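Local coordinates for aspartate aminotransferase, mitochondrial (Trypanosoma brucei brucei, PDB 4W5K), which catalyses the pyridoxal-phosphate-dependent transfer of the amino group between L-aspartate and 2-oxoglutarate, working as a homodimer, at the interface of chains A and B. Coordinates in Å, arbitrary orientation; residue numbers count along the deposited sequence, not the author numbering. Chains: chain A/B, Aspartate aminotransferase, mitochondrial.

Contact 1: the interface of chains A and B. Residues chain A 62, 279, 281-283; chain B 101, 130, 253.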
loop_
_atom_site.group_PDB
_atom_site.type_symbol
_atom_site.label_atom_id
_atom_site.label_comp_id
_atom_site.label_asym_id
_atom_site.label_seq_id
_atom_site.Cartn_x
_atom_site.Cartn_y
_atom_site.Cartn_z
ATOM N N TYR A 62 9.086 7.217 -7.669
ATOM C CA TYR A 62 8.965 6.124 -6.706
ATOM C C TYR A 62 9.977 6.244 -5.576
ATOM O O TYR A 62 11.145 6.572 -5.827
ATOM C CB TYR A 62 9.206 4.799 -7.406
ATOM C CG TYR A 62 8.230 4.407 -8.476
ATOM C CD1 TYR A 62 6.913 4.092 -8.157
ATOM C CD2 TYR A 62 8.646 4.286 -9.796
ATOM C CE1 TYR A 62 6.035 3.675 -9.128
ATOM C CE2 TYR A 62 7.773 3.864 -10.785
ATOM C CZ TYR A 62 6.472 3.545 -10.434
ATOM O OH TYR A 62 5.625 3.088 -11.415
ATOM N N ARG A 279 8.042 -6.005 -3.084
ATOM C CA ARG A 279 7.963 -5.723 -4.509
ATOM C C ARG A 279 6.768 -6.413 -5.207
ATOM O O ARG A 279 6.030 -5.746 -5.941
ATOM C CB ARG A 279 9.275 -6.093 -5.198
ATOM C CG ARG A 279 9.304 -5.673 -6.634
ATOM C CD ARG A 279 10.678 -5.875 -7.270
ATOM N NE ARG A 279 11.719 -5.079 -6.614
ATOM C CZ ARG A 279 12.633 -5.579 -5.783
ATOM N NH1 ARG A 279 12.641 -6.881 -5.509
ATOM N NH2 ARG A 279 13.547 -4.786 -5.234
ATOM N N MET A 281 4.022 -7.322 -3.814
ATOM C CA MET A 281 2.756 -6.964 -3.176
ATOM C C MET A 281 2.269 -5.564 -3.629
ATOM O O MET A 281 1.114 -5.419 -4.014
ATOM C CB MET A 281 2.878 -6.997 -1.661
ATOM C CG MET A 281 1.525 -6.992 -0.997
ATOM S SD MET A 281 1.630 -7.054 0.810
ATOM C CE MET A 281 2.260 -8.728 1.002
ATOM N N TYR A 282 3.151 -4.567 -3.592
ATOM C CA TYR A 282 2.757 -3.183 -3.954
ATOM C C TYR A 282 3.930 -2.371 -4.524
ATOM O O TYR A 282 3.812 -1.158 -4.691
ATOM C CB TYR A 282 2.136 -2.448 -2.724
ATOM C CG TYR A 282 3.030 -2.360 -1.513
ATOM C CD1 TYR A 282 3.914 -1.295 -1.334
ATOM C CD2 TYR A 282 2.991 -3.361 -0.528
ATOM C CE1 TYR A 282 4.730 -1.216 -0.173
ATOM C CE2 TYR A 282 3.800 -3.292 0.589
ATOM C CZ TYR A 282 4.666 -2.242 0.746
ATOM O OH TYR A 282 5.433 -2.196 1.888
ATOM N N SER A 283 5.043 -3.043 -4.808
ATOM C CA SER A 283 6.226 -2.451 -5.474
ATOM C C SER A 283 7.050 -1.528 -4.580
ATOM O O SER A 283 8.251 -1.747 -4.403
ATOM C CB SER A 283 5.829 -1.688 -6.760
ATOM O OG SER A 283 6.946 -1.551 -7.612
ATOM N N THR B 101 0.618 -2.445 -9.687
ATOM C CA THR B 101 1.223 -3.610 -8.999
ATOM C C THR B 101 0.202 -4.240 -8.061
ATOM O O THR B 101 -0.026 -5.446 -8.079
ATOM C CB THR B 101 2.467 -3.224 -8.218
ATOM O OG1 THR B 101 3.436 -2.645 -9.122
ATOM C CG2 THR B 101 3.093 -4.455 -7.540
ATOM N N ASN B 130 8.649 -8.040 -12.832
ATOM C CA ASN B 130 7.940 -8.222 -11.567
ATOM C C ASN B 130 6.659 -9.036 -11.744
ATOM O O ASN B 130 6.105 -9.526 -10.753
ATOM C CB ASN B 130 7.607 -6.855 -10.914
ATOM C CG ASN B 130 7.262 -6.969 -9.403
ATOM O OD1 ASN B 130 7.745 -7.856 -8.697
ATOM N ND2 ASN B 130 6.438 -6.027 -8.907
ATOM N N ARG B 253 1.297 5.894 -5.433
ATOM C CA ARG B 253 0.775 4.529 -5.445
ATOM C C ARG B 253 -0.730 4.441 -5.676
ATOM O O ARG B 253 -1.489 3.973 -4.816
ATOM C CB ARG B 253 1.126 3.792 -4.134
ATOM C CG ARG B 253 2.583 3.956 -3.686
ATOM C CD ARG B 253 3.589 3.606 -4.793
ATOM N NE ARG B 253 3.467 2.240 -5.289
ATOM C CZ ARG B 253 3.219 1.908 -6.565
ATOM N NH1 ARG B 253 3.009 2.847 -7.506
ATOM N NH2 ARG B 253 3.154 0.632 -6.915
#

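Contact 2: the interface of chains A and B. Residues chain A 58, 60; chain B 47, 51, 248-249, 252.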
loop_
_atom_site.group_PDB
_atom_site.type_symbol
_atom_site.label_atom_id
_atom_site.label_comp_id
_atom_site.label_asym_id
_atom_site.label_seq_id
_atom_site.Cartn_x
_atom_site.Cartn_y
_atom_site.Cartn_z
ATOM N N THR A 58 9.473 17.360 -3.636
ATOM C CA THR A 58 9.053 18.062 -4.848
ATOM C C THR A 58 8.940 17.124 -6.048
ATOM O O THR A 58 8.518 17.533 -7.125
ATOM C CB THR A 58 10.044 19.160 -5.227
ATOM O OG1 THR A 58 11.325 18.558 -5.452
ATOM C CG2 THR A 58 10.152 20.207 -4.107
ATOM N N MET A 60 7.708 13.325 -7.486
ATOM C CA MET A 60 6.780 12.212 -7.207
ATOM C C MET A 60 7.341 10.872 -7.706
ATOM O O MET A 60 6.588 9.913 -7.836
ATOM C CB MET A 60 5.413 12.457 -7.856
ATOM C CG MET A 60 4.689 13.706 -7.363
ATOM S SD MET A 60 3.064 13.881 -8.123
ATOM C CE MET A 60 2.506 15.387 -7.317
ATOM N N VAL B 47 6.042 16.980 -12.783
ATOM C CA VAL B 47 4.734 16.991 -12.131
ATOM C C VAL B 47 3.765 17.728 -13.063
ATOM O O VAL B 47 4.021 18.869 -13.442
ATOM C CB VAL B 47 4.785 17.697 -10.775
ATOM C CG1 VAL B 47 3.377 17.748 -10.143
ATOM C CG2 VAL B 47 5.763 16.967 -9.860
ATOM N N VAL B 51 -2.170 18.134 -12.158
ATOM C CA VAL B 51 -1.986 17.565 -10.818
ATOM C C VAL B 51 -1.727 18.692 -9.794
ATOM O O VAL B 51 -2.312 18.686 -8.696
ATOM C CB VAL B 51 -0.867 16.535 -10.839
ATOM C CG1 VAL B 51 -0.500 16.108 -9.405
ATOM C CG2 VAL B 51 -1.349 15.330 -11.646
ATOM N N GLY B 248 1.606 10.943 -13.735
ATOM C CA GLY B 248 2.876 11.218 -13.058
ATOM C C GLY B 248 2.814 11.009 -11.524
ATOM O O GLY B 248 3.525 11.703 -10.775
ATOM N N LEU B 249 1.923 10.132 -11.062
ATOM C CA LEU B 249 1.699 9.915 -9.619
ATOM C C LEU B 249 2.493 8.738 -9.035
ATOM O O LEU B 249 2.155 8.255 -7.940
ATOM C CB LEU B 249 0.208 9.673 -9.334
ATOM C CG LEU B 249 -0.689 10.919 -9.444
ATOM C CD1 LEU B 249 -2.170 10.502 -9.413
ATOM C CD2 LEU B 249 -0.364 11.865 -8.286
ATOM N N HIS B 252 3.000 8.013 -5.280
ATOM C CA HIS B 252 1.774 8.110 -4.478
ATOM C C HIS B 252 0.910 6.836 -4.557
ATOM O O HIS B 252 -0.050 6.699 -3.794
ATOM C CB HIS B 252 0.976 9.360 -4.869
ATOM C CG HIS B 252 1.604 10.627 -4.398
ATOM N ND1 HIS B 252 1.840 10.887 -3.057
ATOM C CD2 HIS B 252 2.023 11.719 -5.079
ATOM C CE1 HIS B 252 2.391 12.084 -2.942
ATOM N NE2 HIS B 252 2.513 12.609 -4.151
#

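Contact 3: the interface of chains A and B. Residues chain A 101, 244, 250-251, 253; chain B 62, 282-284.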
loop_
_atom_site.group_PDB
_atom_site.type_symbol
_atom_site.label_atom_id
_atom_site.label_comp_id
_atom_site.label_asym_id
_atom_site.label_seq_id
_atom_site.Cartn_x
_atom_site.Cartn_y
_atom_site.Cartn_z
ATOM N N THR A 101 -0.653 -1.874 9.736
ATOM C CA THR A 101 -1.236 -3.072 9.137
ATOM C C THR A 101 -0.233 -3.707 8.201
ATOM O O THR A 101 -0.003 -4.920 8.287
ATOM C CB THR A 101 -2.540 -2.783 8.375
ATOM O OG1 THR A 101 -3.482 -2.145 9.263
ATOM C CG2 THR A 101 -3.139 -4.078 7.823
ATOM N N SER A 244 -0.353 6.350 12.040
ATOM C CA SER A 244 -1.716 6.788 11.746
ATOM C C SER A 244 -2.308 7.650 12.838
ATOM O O SER A 244 -2.751 8.768 12.582
ATOM C CB SER A 244 -2.620 5.574 11.495
ATOM O OG SER A 244 -2.226 4.902 10.298
ATOM N N TYR A 250 -3.703 8.700 9.286
ATOM C CA TYR A 250 -4.493 7.499 8.983
ATOM C C TYR A 250 -4.546 7.076 7.510
ATOM O O TYR A 250 -3.953 6.050 7.113
ATOM C CB TYR A 250 -5.932 7.705 9.489
ATOM C CG TYR A 250 -6.042 8.075 10.963
ATOM C CD1 TYR A 250 -6.034 7.083 11.948
ATOM C CD2 TYR A 250 -6.206 9.401 11.366
ATOM C CE1 TYR A 250 -6.148 7.413 13.300
ATOM C CE2 TYR A 250 -6.336 9.730 12.727
ATOM C CZ TYR A 250 -6.297 8.734 13.671
ATOM O OH TYR A 250 -6.428 9.048 15.000
ATOM N N GLY A 251 -5.228 7.877 6.698
ATOM C CA GLY A 251 -5.466 7.492 5.312
ATOM C C GLY A 251 -4.266 7.603 4.393
ATOM O O GLY A 251 -4.324 7.168 3.237
ATOM N N ARG A 253 -1.442 6.085 5.007
ATOM C CA ARG A 253 -0.897 4.726 5.146
ATOM C C ARG A 253 0.603 4.723 5.397
ATOM O O ARG A 253 1.393 4.263 4.550
ATOM C CB ARG A 253 -1.220 3.888 3.899
ATOM C CG ARG A 253 -2.685 3.952 3.425
ATOM C CD ARG A 253 -3.698 3.748 4.587
ATOM N NE ARG A 253 -3.597 2.406 5.176
ATOM C CZ ARG A 253 -3.342 2.162 6.459
ATOM N NH1 ARG A 253 -3.149 3.158 7.326
ATOM N NH2 ARG A 253 -3.259 0.898 6.889
ATOM N N TYR B 62 -9.241 7.442 7.297
ATOM C CA TYR B 62 -9.128 6.294 6.399
ATOM C C TYR B 62 -10.139 6.312 5.267
ATOM O O TYR B 62 -11.320 6.644 5.479
ATOM C CB TYR B 62 -9.339 4.996 7.176
ATOM C CG TYR B 62 -8.353 4.680 8.242
ATOM C CD1 TYR B 62 -7.057 4.305 7.918
ATOM C CD2 TYR B 62 -8.741 4.664 9.588
ATOM C CE1 TYR B 62 -6.162 3.974 8.915
ATOM C CE2 TYR B 62 -7.856 4.330 10.589
ATOM C CZ TYR B 62 -6.567 3.972 10.238
ATOM O OH TYR B 62 -5.683 3.610 11.215
ATOM N N TYR B 282 -3.209 -4.421 3.874
ATOM C CA TYR B 282 -2.858 -3.037 4.210
ATOM C C TYR B 282 -4.054 -2.216 4.706
ATOM O O TYR B 282 -3.941 -0.992 4.837
ATOM C CB TYR B 282 -2.217 -2.336 3.001
ATOM C CG TYR B 282 -3.062 -2.353 1.757
ATOM C CD1 TYR B 282 -4.038 -1.382 1.535
ATOM C CD2 TYR B 282 -2.873 -3.333 0.784
ATOM C CE1 TYR B 282 -4.815 -1.385 0.372
ATOM C CE2 TYR B 282 -3.651 -3.358 -0.364
ATOM C CZ TYR B 282 -4.619 -2.390 -0.569
ATOM O OH TYR B 282 -5.394 -2.436 -1.709
ATOM N N SER B 283 -5.169 -2.902 4.966
ATOM C CA SER B 283 -6.379 -2.323 5.572
ATOM C C SER B 283 -7.193 -1.423 4.608
ATOM O O SER B 283 -8.378 -1.678 4.356
ATOM C CB SER B 283 -6.006 -1.536 6.842
ATOM O OG SER B 283 -7.144 -1.316 7.648
ATOM N N ASN B 284 -6.559 -0.388 4.079
ATOM C CA ASN B 284 -7.215 0.528 3.138
ATOM C C ASN B 284 -6.146 1.324 2.408
ATOM O O ASN B 284 -5.017 1.416 2.877
ATOM C CB ASN B 284 -8.205 1.436 3.895
ATOM C CG ASN B 284 -7.627 1.960 5.179
ATOM O OD1 ASN B 284 -6.712 2.780 5.142
ATOM N ND2 ASN B 284 -8.139 1.484 6.334
#

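Contact 4: the interface of chains A and B. Residues chain A 137; chain B 113, 276-277, 280.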
loop_
_atom_site.group_PDB
_atom_site.type_symbol
_atom_site.label_atom_id
_atom_site.label_comp_id
_atom_site.label_asym_id
_atom_site.label_seq_id
_atom_site.Cartn_x
_atom_site.Cartn_y
_atom_site.Cartn_z
ATOM N N LYS A 137 -3.254 -15.057 6.603
ATOM C CA LYS A 137 -2.724 -14.878 5.236
ATOM C C LYS A 137 -1.220 -15.184 5.194
ATOM O O LYS A 137 -0.713 -15.681 4.188
ATOM C CB LYS A 137 -2.992 -13.449 4.732
ATOM C CG LYS A 137 -4.460 -13.160 4.397
ATOM C CD LYS A 137 -4.921 -14.055 3.251
ATOM C CE LYS A 137 -6.391 -13.822 2.904
ATOM N NZ LYS A 137 -6.878 -14.699 1.789
ATOM N N ARG B 113 -7.758 -18.122 -5.717
ATOM C CA ARG B 113 -8.709 -18.524 -4.686
ATOM C C ARG B 113 -9.976 -19.106 -5.303
ATOM O O ARG B 113 -10.557 -20.043 -4.764
ATOM C CB ARG B 113 -9.063 -17.330 -3.789
ATOM C CG ARG B 113 -9.961 -17.667 -2.594
ATOM C CD ARG B 113 -10.017 -16.505 -1.607
ATOM N NE ARG B 113 -10.787 -16.823 -0.405
ATOM C CZ ARG B 113 -10.275 -17.373 0.693
ATOM N NH1 ARG B 113 -8.986 -17.681 0.742
ATOM N NH2 ARG B 113 -11.054 -17.620 1.744
ATOM N N LEU B 276 -11.845 -8.719 1.481
ATOM C CA LEU B 276 -11.247 -9.759 2.323
ATOM C C LEU B 276 -9.774 -9.980 1.994
ATOM O O LEU B 276 -9.017 -10.426 2.846
ATOM C CB LEU B 276 -11.996 -11.085 2.195
ATOM C CG LEU B 276 -13.413 -11.058 2.767
ATOM C CD1 LEU B 276 -14.133 -12.357 2.465
ATOM C CD2 LEU B 276 -13.408 -10.777 4.298
ATOM N N LEU B 277 -9.380 -9.708 0.755
ATOM C CA LEU B 277 -7.976 -9.789 0.385
ATOM C C LEU B 277 -7.216 -8.533 0.784
ATOM O O LEU B 277 -6.046 -8.604 1.178
ATOM C CB LEU B 277 -7.829 -10.014 -1.130
ATOM C CG LEU B 277 -8.263 -11.399 -1.618
ATOM C CD1 LEU B 277 -8.194 -11.476 -3.139
ATOM C CD2 LEU B 277 -7.393 -12.474 -0.992
ATOM N N PRO B 280 -6.394 -7.689 5.176
ATOM C CA PRO B 280 -5.210 -8.240 5.860
ATOM C C PRO B 280 -3.892 -7.972 5.126
ATOM O O PRO B 280 -2.866 -8.497 5.533
ATOM C CB PRO B 280 -5.490 -9.736 5.885
ATOM C CG PRO B 280 -6.339 -9.980 4.668
ATOM C CD PRO B 280 -7.248 -8.777 4.649
#

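Contact 1: the interface of chains A and B
A:Tyr282 closes helix 264-282, the chain turns at A:Ser283 with a positive phi of 74°, and the backbone carbonyls of A:Arg279 and A:Tyr282 accept from side chains of the other subunit, B:Asn130 and B:Arg253. B:Asn130 ND2 gives A:Arg279 O a nearly straight hydrogen bond of 3.0 Å. The acceptor lies in the amide plane, but the donor stands well above the carbonyl plane, 61° out of it. The other branch of that amide, B:Asn130 OD1, rests on A:Arg279 CG at 3.4 Å. B:Arg253, bent twice along its chain, gives NH2 to A:Tyr282 O in a nearly straight hydrogen bond of 2.9 Å. That oxygen lies in the guanidinium plane, while the donor stands above the carbonyl plane and not on a lone pair. B:Arg253 NH1 meets the edge of the A:Tyr62 ring, in its plane and 3.5 Å from A:Tyr62 CE1. Between the two bonded groups, B:Thr101 turns its methyl CG2 anti to the backbone N, against A:Tyr282 CA at 3.8 Å. In this homodimer interface, the C-terminal end of helix 264-282 of one subunit meets the N-terminal ends of helices 99-114 and 129-137 of the other, beside cofactor-binding residues.

Contact 2: the interface of chains A and B
A:Met60 pushes its whole side chain into a groove of the neighbouring subunit, lined by B:Val47, B:Val51, B:Gly248, B:Leu249 and B:His252, and hides 86 Å² there, in a homodimer of the pyridoxal-phosphate-dependent aminotransferase family. The chief contribution is apolar packing. With CG anti to the carbonyl carbon (chi1 -61°) and the rest of the chain fully extended, the thioether carries its methyl CE to the far end of the groove. There A:Met60 CE meets B:Val51 CG1 tip to tip at 3.7 Å. A:Met60 CE also lies 3.8 Å from B:Val47 CG1, the two side chains crossing at about a right angle. In both valines the touching methyl is the one anti to the backbone N. The other methyl of B:Val47, CG2, faces the loop before the methionine and approaches the backbone oxygen A:Thr58 O at 3.9 Å. B:Leu249 CD2 adds a looser contact to the sulfur, 4.0 Å from A:Met60 SD. A second kind of contact sets the sulfur against polar and aromatic groups. The backbone carbonyl B:Gly248 O lies 3.5 Å from A:Met60 SD and also touches CB of that residue. The imidazole of B:His252 presents its edge: A:Met60 SD lies in the ring plane, 3.9 Å from B:His252 CD2, and A:Met60 CG passes close to both CD2 and NE2 of the ring.

Contact 3: the interface of chains A and B
B:Tyr282 O is approached by two nitrogens of the A:Arg253 guanidinium: A:Arg253 NH2 makes a nearly straight hydrogen bond of 2.9 Å, and NE adds a weak one. A:Arg253 NE also bonds weakly to B:Asn284 O, at 2.9 Å. The side-chain oxygen OD1 of B:Asn284 is close too, but the N-H points away from it. On the opposite flank, A:Arg253 NH1 bonds within its own chain to the backbone oxygen A:Tyr250 O at 3.0 Å, a second-shell support that helps fix the rotation of this cofactor-binding arginine, while the hydroxyls of A:Thr101 and A:Ser244 lie at the guanidinium edge in plane. A:Tyr250 also covers one face of B:Tyr62 with its CB and ring edge. A:Tyr250 CB sits over the centre of the B:Tyr62 ring, 3.7 Å from the centroid, and the two rings meet edge to face, their planes 68° apart. The phenol oxygen B:Tyr62 OH reaches A:Ser244 CB at 3.6 Å. The patch joins the 3-10 helix 250-252, the start of helix 99-110 and the loop residues A:Ser244 and A:Arg253 to the end of helix 264-282, residues 283-284 and the loop at B:Tyr62 in chain B, placing B:Tyr62 at the pyridoxal phosphate site of chain A.

Contact 4: the interface of chains A and B
A:Lys137 runs its side chain along helix 264-282 of chain B, touching B:Pro280 with CG and B:Leu277 with its far end. The tighter, apolar part is the packing of A:Lys137 CG on the pyrrolidine ring of B:Pro280, 3.7 Å from B:Pro280 CG and 3.9 Å from B:Pro280 CB. A bend at chi2 (-63°), followed by an extended stretch, then takes the chain along the helix instead of straight off it. At its end the amine nitrogen A:Lys137 NZ lies 3.6 Å from the methyl B:Leu277 CD2, the two side chains crossing at about a right angle. B:Leu276 takes little part, its backbone oxygen B:Leu276 O being 4.3 Å from A:Lys137 CE. The looser side is where the lysine end faces B:Arg113, at the C-terminal end of helix 99-114. That arginine is extended from CG to NE and brings its guanidinium past the amine without bonding to it. Two groups that are probably both cationic would disfavour closer approach, so the contact here presumably relies more on the lysine's carbons than on its charge. The lysine hides 67 Å² in this part of the dimer interface, B:Arg113 19 Å². Across the looser gap, B:Arg113 NH1 stands 3.8 Å from A:Lys137 NZ.

Contacts 1 and 3 are in large part two-fold twins, sharing residues 62, 101, 253, 282 and 283 with the chains exchanged; the centres of their C-alpha atoms lie about 17 Å apart. Helix 264-282 comes from chain A in contact 1 and from chain B in contacts 3 and 4; helix 129-137 comes from chain B in contact 1 and from chain A in contact 4. Contact 2, whose C-alpha centre is about 30 Å from that of contact 4, extends the interface at the other end, and segment 58-62 links it to contact 1. This suggests that dimerisation and the cofactor sites depend on the same elements.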